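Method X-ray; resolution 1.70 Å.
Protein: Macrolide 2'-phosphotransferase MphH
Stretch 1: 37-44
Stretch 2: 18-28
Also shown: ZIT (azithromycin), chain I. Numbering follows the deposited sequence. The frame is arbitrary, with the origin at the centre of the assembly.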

ATOM      1  N   VAL A  37      -8.251  -2.148  15.929  1.00 18.34           N
ATOM      2  CA  VAL A  37      -8.429  -3.416  15.226  1.00 20.71           C
ATOM      3  C   VAL A  37      -8.589  -4.538  16.243  1.00 22.93           C
ATOM      4  O   VAL A  37      -7.825  -4.615  17.212  1.00 26.53           O
ATOM      5  CB  VAL A  37      -7.252  -3.709  14.279  1.00 25.64           C
ATOM      6  CG1 VAL A  37      -7.414  -5.085  13.643  1.00 26.45           C
ATOM      7  CG2 VAL A  37      -7.138  -2.613  13.208  1.00 22.38           C
ATOM      8  N   ALA A  38      -9.576  -5.405  16.023  1.00 19.90           N
ATOM      9  CA  ALA A  38      -9.765  -6.588  16.850  1.00 19.04           C
ATOM     10  C   ALA A  38      -9.858  -7.838  15.983  1.00 24.71           C
ATOM     11  O   ALA A  38     -10.336  -7.797  14.845  1.00 23.23           O
ATOM     12  CB  ALA A  38     -11.022  -6.475  17.735  1.00 17.70           C
ATOM     13  N   PHE A  39      -9.389  -8.953  16.541  1.00 21.66           N
ATOM     14  CA  PHE A  39      -9.478 -10.267  15.919  1.00 21.85           C
ATOM     15  C   PHE A  39     -10.212 -11.208  16.860  1.00 19.13           C
ATOM     16  O   PHE A  39      -9.905 -11.252  18.054  1.00 21.91           O
ATOM     17  CB  PHE A  39      -8.091 -10.853  15.627  1.00 27.79           C
ATOM     18  CG  PHE A  39      -7.147  -9.891  14.975  1.00 32.21           C
ATOM     19  CD1 PHE A  39      -7.124  -9.754  13.600  1.00 26.06           C
ATOM     20  CD2 PHE A  39      -6.280  -9.124  15.738  1.00 26.28           C
ATOM     21  CE1 PHE A  39      -6.253  -8.870  12.996  1.00 31.91           C
ATOM     22  CE2 PHE A  39      -5.400  -8.237  15.137  1.00 38.39           C
ATOM     23  CZ  PHE A  39      -5.388  -8.108  13.768  1.00 25.32           C
ATOM     24  N   ALA A  40     -11.156 -11.984  16.326  1.00 17.26           N
ATOM     25  CA  ALA A  40     -11.843 -12.966  17.153  1.00 20.20           C
ATOM     26  C   ALA A  40     -12.352 -14.092  16.272  1.00 21.90           C
ATOM     27  O   ALA A  40     -12.484 -13.940  15.056  1.00 22.42           O
ATOM     28  CB  ALA A  40     -13.017 -12.343  17.931  1.00 16.12           C
ATOM     29  N   ARG A  41     -12.650 -15.218  16.908  1.00 17.90           N
ATOM     30  CA  ARG A  41     -13.333 -16.314  16.239  1.00 17.63           C
ATOM     31  C   ARG A  41     -14.836 -16.178  16.444  1.00 21.66           C
ATOM     32  O   ARG A  41     -15.298 -15.848  17.540  1.00 21.60           O
ATOM     33  CB  ARG A  41     -12.836 -17.661  16.754  1.00 17.01           C
ATOM     34  CG  ARG A  41     -13.230 -18.844  15.882  1.00 30.44           C
ATOM     35  CD  ARG A  41     -12.542 -20.132  16.323  1.00 40.92           C
ATOM     36  NE  ARG A  41     -11.287 -19.888  17.030  1.00 43.49           N
ATOM     37  CZ  ARG A  41     -10.082 -19.974  16.474  1.00 48.54           C
ATOM     38  NH1 ARG A  41      -9.953 -20.288  15.188  1.00 45.81           N
ATOM     39  NH2 ARG A  41      -9.002 -19.740  17.205  1.00 59.46           N
ATOM     40  N   ALA A  42     -15.597 -16.415  15.379  1.00 22.03           N
ATOM     41  CA  ALA A  42     -17.045 -16.403  15.506  1.00 25.05           C
ATOM     42  C   ALA A  42     -17.537 -17.733  16.073  1.00 31.40           C
ATOM     43  O   ALA A  42     -16.819 -18.737  16.095  1.00 26.80           O
ATOM     44  CB  ALA A  42     -17.701 -16.107  14.157  1.00 18.26           C
ATOM     45  N   HIS A  43     -18.780 -17.731  16.558  1.00 29.90           N
ATOM     46  CA  HIS A  43     -19.338 -18.919  17.194  1.00 32.67           C
ATOM     47  C   HIS A  43     -19.378 -20.113  16.249  1.00 34.68           C
ATOM     48  O   HIS A  43     -19.401 -21.257  16.716  1.00 33.90           O
ATOM     49  CB  HIS A  43     -20.728 -18.611  17.749  1.00 40.16           C
ATOM     50  CG  HIS A  43     -20.699 -17.844  19.035  1.00 49.66           C
ATOM     51  ND1 HIS A  43     -21.841 -17.403  19.670  1.00 56.60           N
ATOM     52  CD2 HIS A  43     -19.660 -17.430  19.801  1.00 42.15           C
ATOM     53  CE1 HIS A  43     -21.507 -16.754  20.773  1.00 49.81           C
ATOM     54  NE2 HIS A  43     -20.190 -16.757  20.874  1.00 54.49           N
ATOM     55  N   ASP A  44     -19.416 -19.869  14.940  1.00 27.50           N
ATOM     56  CA  ASP A  44     -19.356 -20.956  13.972  1.00 35.64           C
ATOM     57  C   ASP A  44     -17.925 -21.326  13.585  1.00 32.69           C
ATOM     58  O   ASP A  44     -17.737 -22.119  12.656  1.00 46.88           O
ATOM     59  CB  ASP A  44     -20.181 -20.613  12.723  1.00 38.42           C
ATOM     60  CG  ASP A  44     -19.590 -19.476  11.896  1.00 46.50           C
ATOM     61  OD1 ASP A  44     -18.448 -19.025  12.150  1.00 32.54           O
ATOM     62  OD2 ASP A  44     -20.290 -19.027  10.961  1.00 54.54           O
TER
HETATM   63  C1  ZIT I 507     -11.897 -24.801  20.728  1.00 33.03           C
HETATM   64  C2  ZIT I 507     -11.832 -25.099  19.189  1.00 38.22           C
HETATM   65  C3  ZIT I 507     -13.006 -25.944  18.714  1.00 23.88           C
HETATM   66  C4  ZIT I 507     -14.439 -25.408  19.053  1.00 33.14           C
HETATM   67  C5  ZIT I 507     -14.955 -24.306  18.082  1.00 30.19           C
HETATM   68  C6  ZIT I 507     -15.843 -23.269  18.739  1.00 35.58           C
HETATM   69  C7  ZIT I 507     -17.223 -23.837  19.148  1.00 39.79           C
HETATM   70  C8  ZIT I 507     -18.011 -22.851  20.069  1.00 51.67           C
HETATM   71  C9  ZIT I 507     -17.905 -23.286  21.556  1.00 56.68           C
HETATM   72  N10 ZIT I 507     -16.544 -22.855  22.163  1.00 45.43           N
HETATM   73  C11 ZIT I 507     -16.055 -23.839  23.103  1.00 50.29           C
HETATM   74  C12 ZIT I 507     -14.520 -23.870  23.093  1.00 46.52           C
HETATM   75  C13 ZIT I 507     -13.911 -25.194  23.561  1.00 38.91           C
HETATM   76  C14 ZIT I 507     -12.500 -25.347  22.999  1.00 26.21           C
HETATM   77  C15 ZIT I 507     -11.730 -26.390  23.784  1.00 32.44           C
HETATM   78  C16 ZIT I 507     -10.300 -26.534  23.174  1.00 27.80           C
HETATM   79  C17 ZIT I 507     -11.653 -23.803  18.468  1.00 32.15           C
HETATM   80  C18 ZIT I 507     -15.357 -26.606  19.039  1.00 33.76           C
HETATM   81  C19 ZIT I 507     -16.066 -22.123  17.742  1.00 26.28           C
HETATM   82  C20 ZIT I 507     -19.410 -22.852  19.673  1.00 48.30           C
HETATM   83  C21 ZIT I 507     -16.665 -21.515  22.755  1.00 50.84           C
HETATM   84  C22 ZIT I 507     -16.592 -23.573  24.493  1.00 47.07           C
HETATM   85  C23 ZIT I 507     -14.787 -26.395  23.151  1.00 33.18           C
HETATM   86  O1  ZIT I 507     -11.397 -23.788  21.181  1.00 32.30           O
HETATM   87  O6  ZIT I 507     -15.180 -22.758  19.883  1.00 29.85           O
HETATM   88  O12 ZIT I 507     -14.012 -22.856  23.926  1.00 43.01           O
HETATM   89  O13 ZIT I 507     -13.779 -25.160  24.985  1.00 28.71           O
HETATM   90  O14 ZIT I 507     -12.569 -25.784  21.639  1.00 29.51           O
HETATM   91  C1A ZIT I 507     -14.899 -25.232  15.860  1.00 35.55           C
HETATM   92  C2A ZIT I 507     -15.821 -25.505  14.698  1.00 33.01           C
HETATM   93  C3A ZIT I 507     -15.051 -25.923  13.501  1.00 31.30           C
HETATM   94  C4A ZIT I 507     -14.016 -24.932  13.143  1.00 34.45           C
HETATM   95  C5A ZIT I 507     -13.097 -24.654  14.338  1.00 34.81           C
HETATM   96  C6A ZIT I 507     -12.108 -23.610  14.032  1.00 31.34           C
HETATM   97  C7A ZIT I 507     -15.393 -26.639  11.221  1.00 46.26           C
HETATM   98  C8A ZIT I 507     -16.826 -24.994  12.095  1.00 25.83           C
HETATM   99  O1A ZIT I 507     -15.673 -24.843  16.974  1.00 33.38           O
HETATM  100  O2A ZIT I 507     -16.726 -26.562  15.050  1.00 32.17           O
HETATM  101  N3A ZIT I 507     -16.040 -26.183  12.414  1.00 36.25           N
HETATM  102  O5A ZIT I 507     -13.869 -24.235  15.526  1.00 29.37           O
HETATM  103  C1B ZIT I 507     -11.929 -28.119  18.640  1.00 30.11           C
HETATM  104  C2B ZIT I 507     -11.565 -29.303  19.506  1.00 23.65           C
HETATM  105  C3B ZIT I 507     -12.464 -30.504  19.358  1.00 31.92           C
HETATM  106  C4B ZIT I 507     -12.837 -30.781  17.940  1.00 32.32           C
HETATM  107  C5B ZIT I 507     -13.455 -29.554  17.320  1.00 27.07           C
HETATM  108  C6B ZIT I 507     -13.907 -29.828  15.905  1.00 30.99           C
HETATM  109  C7B ZIT I 507     -11.717 -31.756  19.980  1.00 25.49           C
HETATM  110  C8B ZIT I 507     -13.590 -29.907  21.416  1.00 23.13           C
HETATM  111  O1B ZIT I 507     -12.880 -27.289  19.264  1.00 28.31           O
HETATM  112  O3B ZIT I 507     -13.703 -30.286  20.059  1.00 26.17           O
HETATM  113  O4B ZIT I 507     -13.773 -31.874  17.859  1.00 27.56           O
HETATM  114  O5B ZIT I 507     -12.448 -28.481  17.281  1.00 27.18           O
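Stretch 2, residues 18-28: GLDLDGGTLRT

Five hydrogen bonds hold stretch 2 to stretch 1. All five use backbone atoms of stretch 1; the Thr 25 hydroxyl is the one side-chain partner. Asp 22 N donates to Arg 41 O at 2.8 Å, nearly straight at 169°. Arg 41 N donates to Thr 25 OG1 at 2.8 Å and 174°. His 43 N donates to Asp 20 O at 2.9 Å. The other two form a reciprocal backbone pair: Phe 39 N to Arg 27 O and Arg 27 N to Phe 39 O, both 2.9 Å.

Stretch 1 is extended from Val 37 through Arg 41. Residues 26-28 of stretch 2 run antiparallel to it, at an angle of 163° and a closest axis approach of 4.6 Å. Phe 39 and Arg 27 form the hydrogen-bonded pair, with CA atoms 5.4 Å apart. Ala 38 and Thr 28 form the adjacent non-hydrogen-bonded pair, with CA atoms 4.2 Å apart. Short CA-H...O contacts support this register: Ala 38 CA to Arg 27 O at 3.2 Å, Thr 28 CA to Val 37 O at 3.3 Å, and Leu 26 CA to Phe 39 O at 3.3 Å.

The chain turns a corner at Gly 23, Gly 24 and Thr 25. Two overlapping type I turns make it, Asp 22 to Thr 25 and Gly 23 to Leu 26. Thr 25 OG1 donates to Asp 22 O at 2.7 Å while accepting from Arg 41 N. Thr 25 N also donates to Asp 22 O at 3.0 Å, so the hydroxyl adds to the turn and links it to the strand. Before the corner, the chain about Leu 21 and Asp 22 is only weakly bonded as a strand. Ala 42 CA lies 4.2 Å from Leu 21 CA.

The alanines pack against leucine side chains. Ala 40 points toward stretch 2, and its CB lies 3.9 Å from both Leu 21 CD1 and Leu 26 CG. Ala 38 CB is 4.1 Å from Leu 26 CD2 and 3.9 Å from Thr 28 CG2. Ala 42 CB meets Leu 19 CD1 and Leu 21 CD2, each at 4.3 Å. Phe 39 and Arg 27 share the other face from Ala 38 and Thr 28.

The His 43 ring lies with one face over Asp 20 O and Leu 21 N; its NE2 is 3.0 Å from Leu 21 O. Thr 25 CG2 sits at the edge of the Arg 41 guanidinium, and azithromycin C17 lies over one face. The drug also approaches Asp 22 OD2 through C21 at 3.6 Å. The two stretches bury 630 Å² in total.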

ATOM      1  N   GLY A  18     -24.899  -8.364  13.840  1.00 18.16           N
ATOM      2  CA  GLY A  18     -25.119  -9.729  13.405  1.00 18.99           C
ATOM      3  C   GLY A  18     -23.940 -10.666  13.527  1.00 17.42           C
ATOM      4  O   GLY A  18     -24.023 -11.791  13.021  1.00 22.64           O
ATOM      5  N   LEU A  19     -22.852 -10.257  14.188  1.00 16.90           N
ATOM      6  CA  LEU A  19     -21.645 -11.078  14.290  1.00 17.17           C
ATOM      7  C   LEU A  19     -21.453 -11.527  15.739  1.00 18.32           C
ATOM      8  O   LEU A  19     -21.167 -10.710  16.621  1.00 20.08           O
ATOM      9  CB  LEU A  19     -20.433 -10.312  13.753  1.00 19.48           C
ATOM     10  CG  LEU A  19     -19.107 -11.057  13.766  1.00 21.27           C
ATOM     11  CD1 LEU A  19     -19.195 -12.262  12.856  1.00 23.10           C
ATOM     12  CD2 LEU A  19     -17.974 -10.115  13.310  1.00 17.98           C
ATOM     13  N   ASP A  20     -21.602 -12.833  15.958  1.00 20.63           N
ATOM     14  CA  ASP A  20     -21.568 -13.440  17.284  1.00 19.81           C
ATOM     15  C   ASP A  20     -20.184 -14.047  17.492  1.00 20.62           C
ATOM     16  O   ASP A  20     -19.829 -15.028  16.830  1.00 23.24           O
ATOM     17  CB  ASP A  20     -22.661 -14.500  17.420  1.00 25.83           C
ATOM     18  CG  ASP A  20     -24.067 -13.929  17.211  1.00 27.23           C
ATOM     19  OD1 ASP A  20     -24.309 -12.767  17.608  1.00 24.74           O
ATOM     20  OD2 ASP A  20     -24.933 -14.653  16.668  1.00 24.68           O
ATOM     21  N   LEU A  21     -19.410 -13.460  18.409  1.00 19.65           N
ATOM     22  CA  LEU A  21     -18.008 -13.800  18.607  1.00 19.45           C
ATOM     23  C   LEU A  21     -17.773 -14.553  19.914  1.00 24.56           C
ATOM     24  O   LEU A  21     -18.452 -14.333  20.920  1.00 21.84           O
ATOM     25  CB  LEU A  21     -17.139 -12.538  18.596  1.00 24.32           C
ATOM     26  CG  LEU A  21     -17.171 -11.662  17.341  1.00 12.72           C
ATOM     27  CD1 LEU A  21     -16.361 -10.375  17.540  1.00 21.74           C
ATOM     28  CD2 LEU A  21     -16.684 -12.428  16.119  1.00 22.45           C
ATOM     29  N   ASP A  22     -16.782 -15.437  19.888  1.00 25.07           N
ATOM     30  CA  ASP A  22     -16.290 -16.118  21.085  1.00 19.53           C
ATOM     31  C   ASP A  22     -15.325 -15.168  21.781  1.00 22.01           C
ATOM     32  O   ASP A  22     -14.198 -14.976  21.324  1.00 24.95           O
ATOM     33  CB  ASP A  22     -15.617 -17.430  20.700  1.00 22.45           C
ATOM     34  CG  ASP A  22     -15.006 -18.165  21.887  1.00 34.86           C
ATOM     35  OD1 ASP A  22     -15.296 -17.833  23.066  1.00 33.78           O
ATOM     36  OD2 ASP A  22     -14.238 -19.117  21.635  1.00 34.34           O
ATOM     37  N   GLY A  23     -15.779 -14.552  22.879  1.00 22.54           N
ATOM     38  CA  GLY A  23     -14.976 -13.544  23.554  1.00 18.01           C
ATOM     39  C   GLY A  23     -13.663 -14.075  24.090  1.00 19.68           C
ATOM     40  O   GLY A  23     -12.693 -13.324  24.222  1.00 25.63           O
ATOM     41  N   GLY A  24     -13.606 -15.371  24.389  1.00 23.16           N
ATOM     42  CA  GLY A  24     -12.368 -15.975  24.837  1.00 27.62           C
ATOM     43  C   GLY A  24     -11.238 -15.862  23.838  1.00 26.92           C
ATOM     44  O   GLY A  24     -10.069 -15.963  24.224  1.00 24.66           O
ATOM     45  N   THR A  25     -11.559 -15.646  22.565  1.00 24.48           N
ATOM     46  CA  THR A  25     -10.571 -15.553  21.506  1.00 25.12           C
ATOM     47  C   THR A  25     -10.257 -14.118  21.112  1.00 18.91           C
ATOM     48  O   THR A  25      -9.440 -13.911  20.211  1.00 20.46           O
ATOM     49  CB  THR A  25     -11.052 -16.311  20.260  1.00 22.58           C
ATOM     50  OG1 THR A  25     -12.116 -15.576  19.640  1.00 20.20           O
ATOM     51  CG2 THR A  25     -11.545 -17.691  20.623  1.00 25.35           C
ATOM     52  N   LEU A  26     -10.886 -13.123  21.736  1.00 20.96           N
ATOM     53  CA  LEU A  26     -10.789 -11.763  21.221  1.00 19.51           C
ATOM     54  C   LEU A  26      -9.472 -11.123  21.641  1.00 26.94           C
ATOM     55  O   LEU A  26      -9.082 -11.201  22.809  1.00 24.94           O
ATOM     56  CB  LEU A  26     -11.965 -10.919  21.700  1.00 26.11           C
ATOM     57  CG  LEU A  26     -12.232  -9.751  20.757  1.00 32.03           C
ATOM     58  CD1 LEU A  26     -13.722  -9.547  20.585  1.00 28.85           C
ATOM     59  CD2 LEU A  26     -11.552  -8.489  21.269  1.00 23.93           C
ATOM     60  N   ARG A  27      -8.780 -10.511  20.676  1.00 17.26           N
ATOM     61  CA  ARG A  27      -7.550  -9.769  20.905  1.00 19.90           C
ATOM     62  C   ARG A  27      -7.648  -8.446  20.159  1.00 27.94           C
ATOM     63  O   ARG A  27      -8.418  -8.311  19.209  1.00 20.36           O
ATOM     64  CB  ARG A  27      -6.313 -10.552  20.429  1.00 29.58           C
ATOM     65  CG  ARG A  27      -6.065 -11.851  21.184  1.00 45.49           C
ATOM     66  CD  ARG A  27      -4.778 -12.536  20.722  1.00 60.71           C
ATOM     67  NE  ARG A  27      -3.794 -12.643  21.801  1.00 71.34           N
ATOM     68  CZ  ARG A  27      -3.587 -13.741  22.524  1.00 76.55           C
ATOM     69  NH1 ARG A  27      -4.297 -14.840  22.286  1.00 68.37           N
ATOM     70  NH2 ARG A  27      -2.674 -13.742  23.488  1.00 75.33           N
ATOM     71  N   THR A  28      -6.873  -7.455  20.593  1.00 23.69           N
ATOM     72  CA  THR A  28      -6.903  -6.158  19.929  1.00 26.00           C
ATOM     73  C   THR A  28      -5.495  -5.696  19.588  1.00 36.51           C
ATOM     74  O   THR A  28      -4.529  -6.013  20.289  1.00 28.76           O
ATOM     75  CB  THR A  28      -7.595  -5.072  20.775  1.00 28.25           C
ATOM     76  OG1 THR A  28      -6.937  -4.946  22.038  1.00 32.26           O
ATOM     77  CG2 THR A  28      -9.076  -5.395  20.986  1.00 23.77           C
TER